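Local coordinates for secreted protein ASP-2 (Necator americanus, PDB 1U53) that is of unknown molecular function but belongs to the secreted pathogenesis-related-1 (CAP) proteins and serves as a vaccine antigen against human hookworm infection, at residues A[70-75]-A[87-92]; A[64-69]-A[158-163]; A[10-15]-A[148-153]; A[22-27]-A[103-108]. All blocks are in the same frame, centred on the assembly; numbering follows the deposited sequence.

Contact 1. Residues A[70-75]-A[87-92]; sequences CVFKHS and IFMSSD
At the edge strand of the CAP-domain sheet, strand 84-90, the Phe-72 ring of a neighbouring loop is inserted between the side chains of Ile-87 and Met-89. The case illustrates how an irregular segment can pack on a strand without backbone pairing: the two run in nearly opposite directions, 175° apart, yet no hydrogen bond joins them. Ile-87 and Met-89, on the same side of the strand, take opposite faces of the ring. Ile-87 CD1 lies over the centre of one face, 3.8 Å from the Phe-72 centroid. Over the other, Met-89 makes a Met-aromatic contact, its SD 4.0 Å from the same centroid. CB points to the loop in both, and CG1 or CG stands between the backbone N and the carbonyl carbon (chi1 about 60°), close to Phe-72 CE1. The ring edge meets the backbone, with Phe-72 CE1 3.7 Å from Phe-88 C, while the Phe-88 side chain leaves the other way for Ala-104 and Trp-108 of helix 97-109. The Cys-70 to Cys-153 disulfide ties down the start of the loop. The same Ile-87 methyl serves a second ring: CD1 lies 4.2 Å from the His-74 centroid, over its face but offset toward the rim.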
loop_
_atom_site.group_PDB
_atom_site.type_symbol
_atom_site.label_atom_id
_atom_site.label_comp_id
_atom_site.label_asym_id
_atom_site.label_seq_id
_atom_site.Cartn_x
_atom_site.Cartn_y
_atom_site.Cartn_z
ATOM N N CYS A 70 -4.917 18.963 5.403
ATOM C CA CYS A 70 -5.861 18.587 6.448
ATOM C C CYS A 70 -7.306 18.566 5.930
ATOM O O CYS A 70 -8.226 18.981 6.611
ATOM C CB CYS A 70 -5.710 19.515 7.671
ATOM S SG CYS A 70 -4.229 19.074 8.620
ATOM N N VAL A 71 -7.459 18.109 4.690
ATOM C CA VAL A 71 -8.755 17.817 4.068
ATOM C C VAL A 71 -8.665 16.360 3.634
ATOM O O VAL A 71 -7.713 15.955 2.944
ATOM C CB VAL A 71 -9.016 18.672 2.848
ATOM C CG1 VAL A 71 -10.386 18.339 2.286
ATOM C CG2 VAL A 71 -8.966 20.183 3.243
ATOM N N PHE A 72 -9.623 15.566 4.082
ATOM C CA PHE A 72 -9.628 14.137 3.714
ATOM C C PHE A 72 -10.072 14.008 2.258
ATOM O O PHE A 72 -11.277 13.980 1.968
ATOM C CB PHE A 72 -10.601 13.382 4.626
ATOM C CG PHE A 72 -10.587 11.873 4.437
ATOM C CD1 PHE A 72 -9.529 11.100 4.897
ATOM C CD2 PHE A 72 -11.626 11.229 3.790
ATOM C CE1 PHE A 72 -9.542 9.723 4.710
ATOM C CE2 PHE A 72 -11.646 9.832 3.612
ATOM C CZ PHE A 72 -10.592 9.087 4.050
ATOM N N LYS A 73 -9.108 13.947 1.333
ATOM C CA LYS A 73 -9.455 13.923 -0.082
ATOM C C LYS A 73 -8.270 13.419 -0.879
ATOM O O LYS A 73 -7.123 13.782 -0.621
ATOM C CB LYS A 73 -9.809 15.350 -0.566
ATOM C CG LYS A 73 -10.522 15.354 -1.931
ATOM C CD LYS A 73 -10.611 16.774 -2.504
ATOM C CE LYS A 73 -11.337 16.758 -3.860
ATOM N NZ LYS A 73 -12.576 15.924 -3.817
ATOM N N HIS A 74 -8.568 12.607 -1.875
ATOM C CA HIS A 74 -7.544 12.238 -2.850
ATOM C C HIS A 74 -7.020 13.457 -3.586
ATOM O O HIS A 74 -7.776 14.386 -3.917
ATOM C CB HIS A 74 -8.090 11.195 -3.833
ATOM C CG HIS A 74 -7.996 9.808 -3.300
ATOM N ND1 HIS A 74 -9.096 9.100 -2.868
ATOM C CD2 HIS A 74 -6.919 9.025 -3.053
ATOM C CE1 HIS A 74 -8.699 7.919 -2.417
ATOM N NE2 HIS A 74 -7.386 7.846 -2.539
ATOM N N SER A 75 -5.726 13.416 -3.882
ATOM C CA SER A 75 -5.076 14.456 -4.663
ATOM C C SER A 75 -5.303 14.244 -6.146
ATOM O O SER A 75 -5.540 13.128 -6.643
ATOM C CB SER A 75 -3.545 14.479 -4.377
ATOM O OG SER A 75 -2.969 13.190 -4.613
ATOM N N ILE A 87 -5.651 6.870 1.290
ATOM C CA ILE A 87 -5.776 7.845 2.384
ATOM C C ILE A 87 -6.543 7.223 3.564
ATOM O O ILE A 87 -7.300 6.243 3.390
ATOM C CB ILE A 87 -6.473 9.157 1.931
ATOM C CG1 ILE A 87 -7.904 8.889 1.467
ATOM C CG2 ILE A 87 -5.616 9.859 0.873
ATOM C CD1 ILE A 87 -8.645 10.193 1.058
ATOM N N PHE A 88 -6.294 7.729 4.779
ATOM C CA PHE A 88 -6.921 7.157 5.987
ATOM C C PHE A 88 -7.051 8.259 7.005
ATOM O O PHE A 88 -6.214 9.172 7.051
ATOM C CB PHE A 88 -6.045 6.029 6.577
ATOM C CG PHE A 88 -6.439 5.568 7.977
ATOM C CD1 PHE A 88 -7.403 4.601 8.166
ATOM C CD2 PHE A 88 -5.802 6.108 9.091
ATOM C CE1 PHE A 88 -7.745 4.161 9.490
ATOM C CE2 PHE A 88 -6.153 5.708 10.416
ATOM C CZ PHE A 88 -7.138 4.720 10.585
ATOM N N MET A 89 -8.088 8.196 7.830
ATOM C CA MET A 89 -8.124 9.165 8.937
ATOM C C MET A 89 -8.681 8.501 10.185
ATOM O O MET A 89 -9.496 7.565 10.117
ATOM C CB MET A 89 -8.963 10.392 8.602
ATOM C CG MET A 89 -10.429 10.052 8.308
ATOM S SD MET A 89 -11.368 11.555 8.027
ATOM C CE MET A 89 -11.635 12.057 9.688
ATOM N N SER A 90 -8.247 9.050 11.326
ATOM C CA SER A 90 -8.786 8.693 12.624
ATOM C C SER A 90 -9.174 9.967 13.357
ATOM O O SER A 90 -8.552 10.987 13.190
ATOM C CB SER A 90 -7.670 8.030 13.441
ATOM O OG SER A 90 -8.027 7.919 14.801
ATOM N N SER A 91 -10.184 9.906 14.223
ATOM C CA SER A 91 -10.539 11.077 15.003
ATOM C C SER A 91 -9.571 11.343 16.164
ATOM O O SER A 91 -9.677 12.401 16.787
ATOM C CB SER A 91 -11.944 10.881 15.625
ATOM O OG SER A 91 -11.826 9.853 16.612
ATOM N N ASP A 92 -8.654 10.412 16.453
ATOM C CA ASP A 92 -7.618 10.624 17.487
ATOM C C ASP A 92 -6.466 11.426 16.886
ATOM O O ASP A 92 -5.463 10.849 16.456
ATOM C CB ASP A 92 -7.132 9.244 17.970
ATOM C CG ASP A 92 -6.230 9.296 19.187
ATOM O OD1 ASP A 92 -5.828 10.384 19.608
ATOM O OD2 ASP A 92 -5.906 8.188 19.692
#

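Contact 2. Residues A[64-69]-A[158-163]; sequences MNNAKQ and YVVCQY
Tyr-158 meets Asn-66 and Ala-67 where strand 157-164, a central strand of the CAP alpha-beta-alpha sandwich, packs against helix 57-67. Its OH donates to Asn-66 OD1 over 2.7 Å. Asn-66 CG, anti to its backbone N (chi1 -179°), carries the amide out to the hydroxyl, which approaches tilted 34° from the carbonyl plane, with ring and amide planes 65° apart. The same OH accepts a bond from Lys-73 N, so this buried group has partners in both helix and loop. Ala-67 O lies at the ring edge, 3.4 Å from Tyr-158 CD2. Val-159 points to the other layer of the sandwich, where it packs on helix 97-109. Val-160 returns to the helix: CG2 is 3.8 Å from Asn-66 CG and 4.0 Å from Ala-67 CB, and lies above the rim of the Tyr-158 ring. The Asn-66 amide is thus backed by a methyl, while its ND2 bonds Lys-73 O and Glu-85 OE2. Cys-161 again faces away, in a disulfide with Cys-148. Gln-162 turns back to the helix: OE1 bonds Thr-62 OG1, one turn before Asn-66, and NE2 bonds Glu-85 OE2 of the edge strand, passing 4.5 Å from Asn-66 CB.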
loop_
_atom_site.group_PDB
_atom_site.type_symbol
_atom_site.label_atom_id
_atom_site.label_comp_id
_atom_site.label_asym_id
_atom_site.label_seq_id
_atom_site.Cartn_x
_atom_site.Cartn_y
_atom_site.Cartn_z
ATOM N N MET A 64 2.959 14.057 1.754
ATOM C CA MET A 64 2.951 15.201 2.663
ATOM C C MET A 64 2.173 16.399 2.150
ATOM O O MET A 64 1.426 17.039 2.907
ATOM C CB MET A 64 4.407 15.629 3.001
ATOM C CG MET A 64 4.451 16.768 4.011
ATOM S SD MET A 64 6.193 17.194 4.304
ATOM C CE MET A 64 6.645 17.924 2.733
ATOM N N ASN A 65 2.373 16.750 0.870
ATOM C CA ASN A 65 1.672 17.874 0.295
ATOM C C ASN A 65 0.154 17.686 0.427
ATOM O O ASN A 65 -0.567 18.655 0.577
ATOM C CB ASN A 65 2.034 18.035 -1.183
ATOM C CG ASN A 65 3.455 18.512 -1.390
ATOM O OD1 ASN A 65 4.107 18.946 -0.442
ATOM N ND2 ASN A 65 3.968 18.380 -2.619
ATOM N N ASN A 66 -0.328 16.442 0.339
ATOM C CA ASN A 66 -1.744 16.172 0.552
ATOM C C ASN A 66 -2.063 16.254 2.028
ATOM O O ASN A 66 -2.897 17.062 2.463
ATOM C CB ASN A 66 -2.083 14.763 0.003
ATOM C CG ASN A 66 -3.569 14.392 0.150
ATOM O OD1 ASN A 66 -4.278 14.959 0.970
ATOM N ND2 ASN A 66 -4.035 13.417 -0.654
ATOM N N ALA A 67 -1.365 15.450 2.814
ATOM C CA ALA A 67 -1.659 15.420 4.272
ATOM C C ALA A 67 -1.684 16.805 4.893
ATOM O O ALA A 67 -2.546 17.055 5.684
ATOM C CB ALA A 67 -0.678 14.526 5.000
ATOM N N LYS A 68 -0.732 17.680 4.564
ATOM C CA LYS A 68 -0.638 18.964 5.265
ATOM C C LYS A 68 -1.854 19.855 5.049
ATOM O O LYS A 68 -2.069 20.802 5.816
ATOM C CB LYS A 68 0.608 19.729 4.814
ATOM C CG LYS A 68 1.890 19.114 5.366
ATOM C CD LYS A 68 1.987 19.444 6.826
ATOM C CE LYS A 68 3.387 19.270 7.393
ATOM N NZ LYS A 68 3.331 19.250 8.886
ATOM N N GLN A 69 -2.636 19.621 3.990
ATOM C CA GLN A 69 -3.837 20.450 3.784
ATOM C C GLN A 69 -4.988 20.122 4.737
ATOM O O GLN A 69 -5.944 20.901 4.864
ATOM C CB GLN A 69 -4.341 20.306 2.363
ATOM C CG GLN A 69 -3.336 20.643 1.296
ATOM C CD GLN A 69 -3.847 20.287 -0.083
ATOM O OE1 GLN A 69 -4.942 20.730 -0.500
ATOM N NE2 GLN A 69 -3.071 19.500 -0.813
ATOM N N TYR A 158 -4.435 12.435 9.989
ATOM C CA TYR A 158 -4.668 12.205 8.563
ATOM C C TYR A 158 -3.430 11.554 7.939
ATOM O O TYR A 158 -2.317 12.059 8.077
ATOM C CB TYR A 158 -5.006 13.549 7.892
ATOM C CG TYR A 158 -5.275 13.497 6.414
ATOM C CD1 TYR A 158 -5.994 12.434 5.842
ATOM C CD2 TYR A 158 -4.905 14.546 5.589
ATOM C CE1 TYR A 158 -6.266 12.387 4.470
ATOM C CE2 TYR A 158 -5.146 14.494 4.200
ATOM C CZ TYR A 158 -5.832 13.429 3.652
ATOM O OH TYR A 158 -6.088 13.412 2.295
ATOM N N VAL A 159 -3.636 10.394 7.291
ATOM C CA VAL A 159 -2.525 9.580 6.778
ATOM C C VAL A 159 -2.686 9.483 5.292
ATOM O O VAL A 159 -3.758 9.112 4.793
ATOM C CB VAL A 159 -2.605 8.148 7.334
ATOM C CG1 VAL A 159 -1.547 7.236 6.736
ATOM C CG2 VAL A 159 -2.519 8.178 8.889
ATOM N N VAL A 160 -1.608 9.735 4.590
ATOM C CA VAL A 160 -1.592 9.565 3.152
ATOM C C VAL A 160 -0.369 8.756 2.788
ATOM O O VAL A 160 0.737 9.104 3.174
ATOM C CB VAL A 160 -1.487 10.962 2.480
ATOM C CG1 VAL A 160 -1.422 10.856 0.937
ATOM C CG2 VAL A 160 -2.684 11.811 2.840
ATOM N N CYS A 161 -0.550 7.674 2.016
ATOM C CA CYS A 161 0.592 7.002 1.373
ATOM C C CYS A 161 0.504 7.153 -0.146
ATOM O O CYS A 161 -0.598 7.108 -0.702
ATOM C CB CYS A 161 0.579 5.502 1.657
ATOM S SG CYS A 161 1.157 5.108 3.332
ATOM N N GLN A 162 1.633 7.368 -0.808
ATOM C CA GLN A 162 1.609 7.336 -2.275
ATOM C C GLN A 162 2.530 6.214 -2.761
ATOM O O GLN A 162 3.380 5.745 -2.027
ATOM C CB GLN A 162 1.939 8.710 -2.897
ATOM C CG GLN A 162 0.757 9.655 -2.697
ATOM C CD GLN A 162 1.023 11.123 -3.040
ATOM O OE1 GLN A 162 2.112 11.460 -3.489
ATOM N NE2 GLN A 162 0.005 11.996 -2.849
ATOM N N TYR A 163 2.349 5.828 -4.030
ATOM C CA TYR A 163 2.794 4.525 -4.546
ATOM C C TYR A 163 3.321 4.707 -5.972
ATOM O O TYR A 163 2.563 5.196 -6.857
ATOM C CB TYR A 163 1.554 3.617 -4.617
ATOM C CG TYR A 163 1.039 3.249 -3.248
ATOM C CD1 TYR A 163 1.495 2.099 -2.610
ATOM C CD2 TYR A 163 0.063 4.019 -2.618
ATOM C CE1 TYR A 163 1.008 1.771 -1.314
ATOM C CE2 TYR A 163 -0.437 3.686 -1.322
ATOM C CZ TYR A 163 0.003 2.559 -0.717
ATOM O OH TYR A 163 -0.476 2.289 0.549
#

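Contact 3. Residues A[10-15]-A[148-153]; sequences NGMSEE and CYVEAC
Tyr-149 OH donates to Asn-10 O over 2.7 Å, a bond that ties the N-terminal segment to a sheet strand by a side chain and a backbone carbonyl. The carbonyl oxygen lies at the ring edge, near its plane. On the hydroxyl a second bond is made by Lys-68 NZ, which also forms a salt bridge with Glu-151 OE1. Asn-10 in turn spends both ends of its amide: ND2 bonds Glu-60 OE1, while OD1 accepts from Met-12 N over 3.0 Å at an N-H...O angle of 162°. That bond closes an Asx turn, and Gly-11 within it passes its CA 3.7 Å from Tyr-149 OH, its own O bonded to Lys-97 NZ. The turn leads straight into helix 14-32 of the CAP sandwich, whose N-cap is Ser-13, with OG accepting from Ala-16 N. On strand 145-152, Tyr-149 and Glu-151 pair by backbone with strand 157-164, and Cys-148 N is bonded to Tyr-55 OH. Val-150 N finds only a weak acceptor across the contact in Met-12 SD, at 3.7 Å and 141°; a bend at chi2 (56°) places SD beside Val-150 N. Met-12 SD is also in oblique Met-aromatic contact with Tyr-149, 5.0 Å from the ring centroid. Nearer the backbone, Met-12 CB touches Tyr-149 CE1 at 3.8 Å, and at the far end of the Met-12 side chain, CE packs 3.6 Å from Cys-148 O.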
loop_
_atom_site.group_PDB
_atom_site.type_symbol
_atom_site.label_atom_id
_atom_site.label_comp_id
_atom_site.label_asym_id
_atom_site.label_seq_id
_atom_site.Cartn_x
_atom_site.Cartn_y
_atom_site.Cartn_z
ATOM N N ASN A 10 11.083 16.404 8.748
ATOM C CA ASN A 10 9.891 17.130 8.278
ATOM C C ASN A 10 8.600 16.834 9.062
ATOM O O ASN A 10 7.493 17.209 8.601
ATOM C CB ASN A 10 9.661 16.824 6.779
ATOM C CG ASN A 10 9.339 15.351 6.545
ATOM O OD1 ASN A 10 9.137 14.622 7.513
ATOM N ND2 ASN A 10 9.283 14.909 5.260
ATOM N N GLY A 11 8.741 16.216 10.233
ATOM C CA GLY A 11 7.573 15.896 11.089
ATOM C C GLY A 11 7.156 14.446 11.014
ATOM O O GLY A 11 6.427 13.952 11.861
ATOM N N MET A 12 7.615 13.755 9.991
ATOM C CA MET A 12 7.361 12.332 9.884
ATOM C C MET A 12 8.448 11.606 10.678
ATOM O O MET A 12 9.610 11.977 10.593
ATOM C CB MET A 12 7.435 11.971 8.398
ATOM C CG MET A 12 7.055 10.601 8.111
ATOM S SD MET A 12 5.391 10.125 8.707
ATOM C CE MET A 12 5.489 8.476 8.015
ATOM N N SER A 13 8.106 10.590 11.480
ATOM C CA SER A 13 9.150 9.957 12.259
ATOM C C SER A 13 9.744 8.756 11.537
ATOM O O SER A 13 9.037 8.091 10.743
ATOM C CB SER A 13 8.584 9.491 13.618
ATOM O OG SER A 13 7.597 8.479 13.409
ATOM N N GLU A 14 11.016 8.457 11.809
ATOM C CA GLU A 14 11.644 7.288 11.230
ATOM C C GLU A 14 10.895 6.013 11.625
ATOM O O GLU A 14 10.774 5.080 10.826
ATOM C CB GLU A 14 13.125 7.185 11.604
ATOM C CG GLU A 14 13.940 6.321 10.655
ATOM C CD GLU A 14 13.962 6.807 9.190
ATOM O OE1 GLU A 14 13.775 8.002 8.908
ATOM O OE2 GLU A 14 14.180 5.962 8.297
ATOM N N GLU A 15 10.360 5.984 12.846
ATOM C CA GLU A 15 9.580 4.815 13.310
ATOM C C GLU A 15 8.347 4.597 12.434
ATOM O O GLU A 15 8.004 3.463 12.070
ATOM C CB GLU A 15 9.143 5.021 14.748
ATOM C CG GLU A 15 10.280 5.045 15.774
ATOM C CD GLU A 15 11.098 6.371 15.844
ATOM O OE1 GLU A 15 10.712 7.426 15.287
ATOM O OE2 GLU A 15 12.150 6.354 16.532
ATOM N N CYS A 148 4.994 7.943 2.654
ATOM C CA CYS A 148 3.769 8.332 3.342
ATOM C C CYS A 148 3.994 9.495 4.283
ATOM O O CYS A 148 5.113 9.783 4.664
ATOM C CB CYS A 148 3.269 7.137 4.187
ATOM S SG CYS A 148 3.196 5.558 3.300
ATOM N N TYR A 149 2.898 10.096 4.720
ATOM C CA TYR A 149 2.995 11.145 5.736
ATOM C C TYR A 149 1.777 11.073 6.638
ATOM O O TYR A 149 0.658 10.811 6.154
ATOM C CB TYR A 149 3.108 12.514 5.062
ATOM C CG TYR A 149 3.583 13.618 5.997
ATOM C CD1 TYR A 149 4.952 13.869 6.158
ATOM C CD2 TYR A 149 2.669 14.376 6.737
ATOM C CE1 TYR A 149 5.371 14.842 7.049
ATOM C CE2 TYR A 149 3.088 15.344 7.610
ATOM C CZ TYR A 149 4.437 15.587 7.761
ATOM O OH TYR A 149 4.865 16.597 8.620
ATOM N N VAL A 150 1.983 11.327 7.936
ATOM C CA VAL A 150 0.922 11.371 8.960
ATOM C C VAL A 150 0.920 12.758 9.537
ATOM O O VAL A 150 1.981 13.253 10.016
ATOM C CB VAL A 150 1.182 10.390 10.094
ATOM C CG1 VAL A 150 0.072 10.452 11.146
ATOM C CG2 VAL A 150 1.376 8.950 9.534
ATOM N N GLU A 151 -0.239 13.404 9.458
ATOM C CA GLU A 151 -0.395 14.772 9.948
ATOM C C GLU A 151 -1.392 14.821 11.077
ATOM O O GLU A 151 -2.494 14.303 10.952
ATOM C CB GLU A 151 -0.891 15.675 8.815
ATOM C CG GLU A 151 -1.088 17.167 9.203
ATOM C CD GLU A 151 0.191 17.945 9.498
ATOM O OE1 GLU A 151 1.282 17.353 9.545
ATOM O OE2 GLU A 151 0.083 19.188 9.745
ATOM N N ALA A 152 -1.034 15.517 12.163
ATOM C CA ALA A 152 -1.983 15.726 13.241
ATOM C C ALA A 152 -2.730 16.988 12.947
ATOM O O ALA A 152 -2.243 18.087 13.261
ATOM C CB ALA A 152 -1.259 15.867 14.568
ATOM N N CYS A 153 -3.905 16.853 12.336
ATOM C CA CYS A 153 -4.699 18.011 11.999
ATOM C C CYS A 153 -5.528 18.394 13.197
ATOM O O CYS A 153 -5.514 17.709 14.226
ATOM C CB CYS A 153 -5.617 17.688 10.835
ATOM S SG CYS A 153 -4.751 17.211 9.352
#

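Contact 4. Residues A[22-27]-A[103-108]. Unlike the reference sequence in segment 22-27: Met-23 (reference Leu).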
loop_
_atom_site.group_PDB
_atom_site.type_symbol
_atom_site.label_atom_id
_atom_site.label_comp_id
_atom_site.label_asym_id
_atom_site.label_seq_id
_atom_site.Cartn_x
_atom_site.Cartn_y
_atom_site.Cartn_z
ATOM N N GLU A 22 7.690 -1.741 6.432
ATOM C CA GLU A 22 7.681 -3.159 6.880
ATOM C C GLU A 22 6.311 -3.818 6.763
ATOM O O GLU A 22 6.221 -4.975 6.302
ATOM C CB GLU A 22 8.175 -3.227 8.324
ATOM C CG GLU A 22 9.645 -2.848 8.337
ATOM C CD GLU A 22 10.208 -2.728 9.708
ATOM O OE1 GLU A 22 9.495 -3.115 10.661
ATOM O OE2 GLU A 22 11.363 -2.229 9.811
ATOM N N MET A 23 5.265 -3.093 7.164
ATOM C CA MET A 23 3.885 -3.572 7.053
ATOM C C MET A 23 3.541 -3.811 5.605
ATOM O O MET A 23 2.936 -4.809 5.252
ATOM C CB MET A 23 2.878 -2.549 7.565
ATOM C CG MET A 23 2.960 -2.265 8.957
ATOM S SD MET A 23 1.588 -2.872 9.944
ATOM C CE MET A 23 0.180 -3.340 9.071
ATOM N N HIS A 24 3.908 -2.876 4.725
ATOM C CA HIS A 24 3.592 -3.151 3.310
ATOM C C HIS A 24 4.282 -4.387 2.775
ATOM O O HIS A 24 3.661 -5.229 2.094
ATOM C CB HIS A 24 3.903 -1.951 2.415
ATOM C CG HIS A 24 2.804 -0.920 2.388
ATOM N ND1 HIS A 24 2.536 -0.057 3.431
ATOM C CD2 HIS A 24 1.925 -0.606 1.404
ATOM C CE1 HIS A 24 1.514 0.723 3.104
ATOM N NE2 HIS A 24 1.130 0.405 1.872
ATOM N N ASN A 25 5.584 -4.521 3.060
ATOM C CA ASN A 25 6.297 -5.701 2.528
ATOM C C ASN A 25 5.864 -6.997 3.186
ATOM O O ASN A 25 5.752 -8.034 2.516
ATOM C CB ASN A 25 7.790 -5.526 2.608
ATOM C CG ASN A 25 8.293 -4.648 1.505
ATOM O OD1 ASN A 25 7.774 -4.704 0.403
ATOM N ND2 ASN A 25 9.277 -3.796 1.808
ATOM N N SER A 26 5.558 -6.922 4.473
ATOM C CA SER A 26 5.038 -8.085 5.197
ATOM C C SER A 26 3.734 -8.601 4.567
ATOM O O SER A 26 3.551 -9.780 4.373
ATOM C CB SER A 26 4.712 -7.663 6.629
ATOM O OG SER A 26 4.105 -8.719 7.372
ATOM N N LEU A 27 2.806 -7.696 4.327
ATOM C CA LEU A 27 1.498 -8.070 3.831
ATOM C C LEU A 27 1.585 -8.478 2.365
ATOM O O LEU A 27 0.909 -9.451 1.959
ATOM C CB LEU A 27 0.538 -6.887 4.045
ATOM C CG LEU A 27 0.229 -6.612 5.520
ATOM C CD1 LEU A 27 -0.472 -5.271 5.730
ATOM C CD2 LEU A 27 -0.647 -7.717 6.085
ATOM N N GLN A 103 -2.455 1.480 11.915
ATOM C CA GLN A 103 -3.922 1.445 11.745
ATOM C C GLN A 103 -4.323 1.628 10.297
ATOM O O GLN A 103 -5.255 0.979 9.792
ATOM C CB GLN A 103 -4.558 2.531 12.592
ATOM C CG GLN A 103 -4.397 2.299 14.066
ATOM C CD GLN A 103 -5.486 3.024 14.882
ATOM O OE1 GLN A 103 -6.234 3.868 14.363
ATOM N NE2 GLN A 103 -5.557 2.692 16.179
ATOM N N ALA A 104 -3.629 2.535 9.609
ATOM C CA ALA A 104 -3.976 2.789 8.199
ATOM C C ALA A 104 -3.706 1.574 7.355
ATOM O O ALA A 104 -4.521 1.161 6.528
ATOM C CB ALA A 104 -3.177 3.963 7.661
ATOM N N SER A 105 -2.556 0.949 7.603
ATOM C CA SER A 105 -2.141 -0.177 6.774
ATOM C C SER A 105 -3.096 -1.327 7.021
ATOM O O SER A 105 -3.488 -2.010 6.077
ATOM C CB SER A 105 -0.691 -0.576 7.098
ATOM O OG SER A 105 0.219 0.536 6.850
ATOM N N LYS A 106 -3.505 -1.543 8.273
ATOM C CA LYS A 106 -4.506 -2.592 8.574
ATOM C C LYS A 106 -5.855 -2.305 7.916
ATOM O O LYS A 106 -6.502 -3.226 7.432
ATOM C CB LYS A 106 -4.720 -2.738 10.090
ATOM C CG LYS A 106 -3.529 -3.335 10.828
ATOM C CD LYS A 106 -3.869 -3.241 12.318
ATOM C CE LYS A 106 -3.110 -4.183 13.174
ATOM N NZ LYS A 106 -3.506 -3.962 14.635
ATOM N N ALA A 107 -6.322 -1.045 7.935
ATOM C CA ALA A 107 -7.644 -0.695 7.382
ATOM C C ALA A 107 -7.670 -0.915 5.876
ATOM O O ALA A 107 -8.668 -1.359 5.303
ATOM C CB ALA A 107 -7.976 0.777 7.679
ATOM N N TRP A 108 -6.564 -0.550 5.237
ATOM C CA TRP A 108 -6.465 -0.715 3.777
ATOM C C TRP A 108 -6.421 -2.184 3.426
ATOM O O TRP A 108 -7.151 -2.658 2.544
ATOM C CB TRP A 108 -5.227 -0.011 3.222
ATOM C CG TRP A 108 -5.273 1.511 3.410
ATOM C CD1 TRP A 108 -6.388 2.314 3.462
ATOM C CD2 TRP A 108 -4.142 2.375 3.538
ATOM N NE1 TRP A 108 -6.009 3.637 3.665
ATOM C CE2 TRP A 108 -4.636 3.686 3.732
ATOM C CE3 TRP A 108 -2.738 2.152 3.565
ATOM C CZ2 TRP A 108 -3.790 4.781 3.869
ATOM C CZ3 TRP A 108 -1.897 3.251 3.718
ATOM C CH2 TRP A 108 -2.445 4.555 3.898
#
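Ser-105 faces Met-23 and His-24 where two helices run side by side, and these three residues account for most of the surface hidden between them. Ser-105 offers both its side-chain atoms. CB takes the tip of Met-23, whose CE lies 3.5 Å away, while OG comes within 4.0 Å of His-24 CE1. The latter is not a hydrogen bond: OG stands anti to the carbonyl carbon (chi1 -60°) and bonds Ala-101 O, one turn back in its own helix. Met-23, which differs from the leucine of the reference sequence, has bends at chi2 and chi3 that are unusual for methionine, so its CE position deserves some caution. That same CE reaches Lys-106 CG at 4.1 Å. Helices 14-32 and 97-109 belong to one helical layer of the CAP alpha-beta-alpha sandwich, and the short segments here cross at -28°, their axes 10.4 Å apart at closest. The polar atoms of His-24 are taken by other partners: NE2 bonds Tyr-163 OH of the sheet, ND1 bonds Phe-20 O of its own helix. The imidazole meets Trp-108 edge against edge, His-24 CE1 lying 4.3 Å from Trp-108 CZ3. The indole is held separately, NE1 bonding Ile-87 O and the ring stacking on His-134.

Three contacts reach the four-stranded sheet directly, and the fourth joins two helices of one layer beside it. Contact 1 lies at the surface on an edge strand, has no hydrogen bond across its segments and rests on CH-pi and Met-aromatic packing, whereas contacts 2 and 3 are buried and each turns on a tyrosine hydroxyl. Their strands, 157-164 and 145-152, are neighbours, joined by backbone bonds and the Cys-148 to Cys-161 disulfide. Contact 4, partly buried and nearest the chain's centre, has van der Waals contacts alone between its helices; its polar groups bond outward, His-24 to Tyr-163 of contact 2 and Trp-108 to Ile-87 of contact 1. Contact 3 precedes helix 14-32; contact 4 uses its middle.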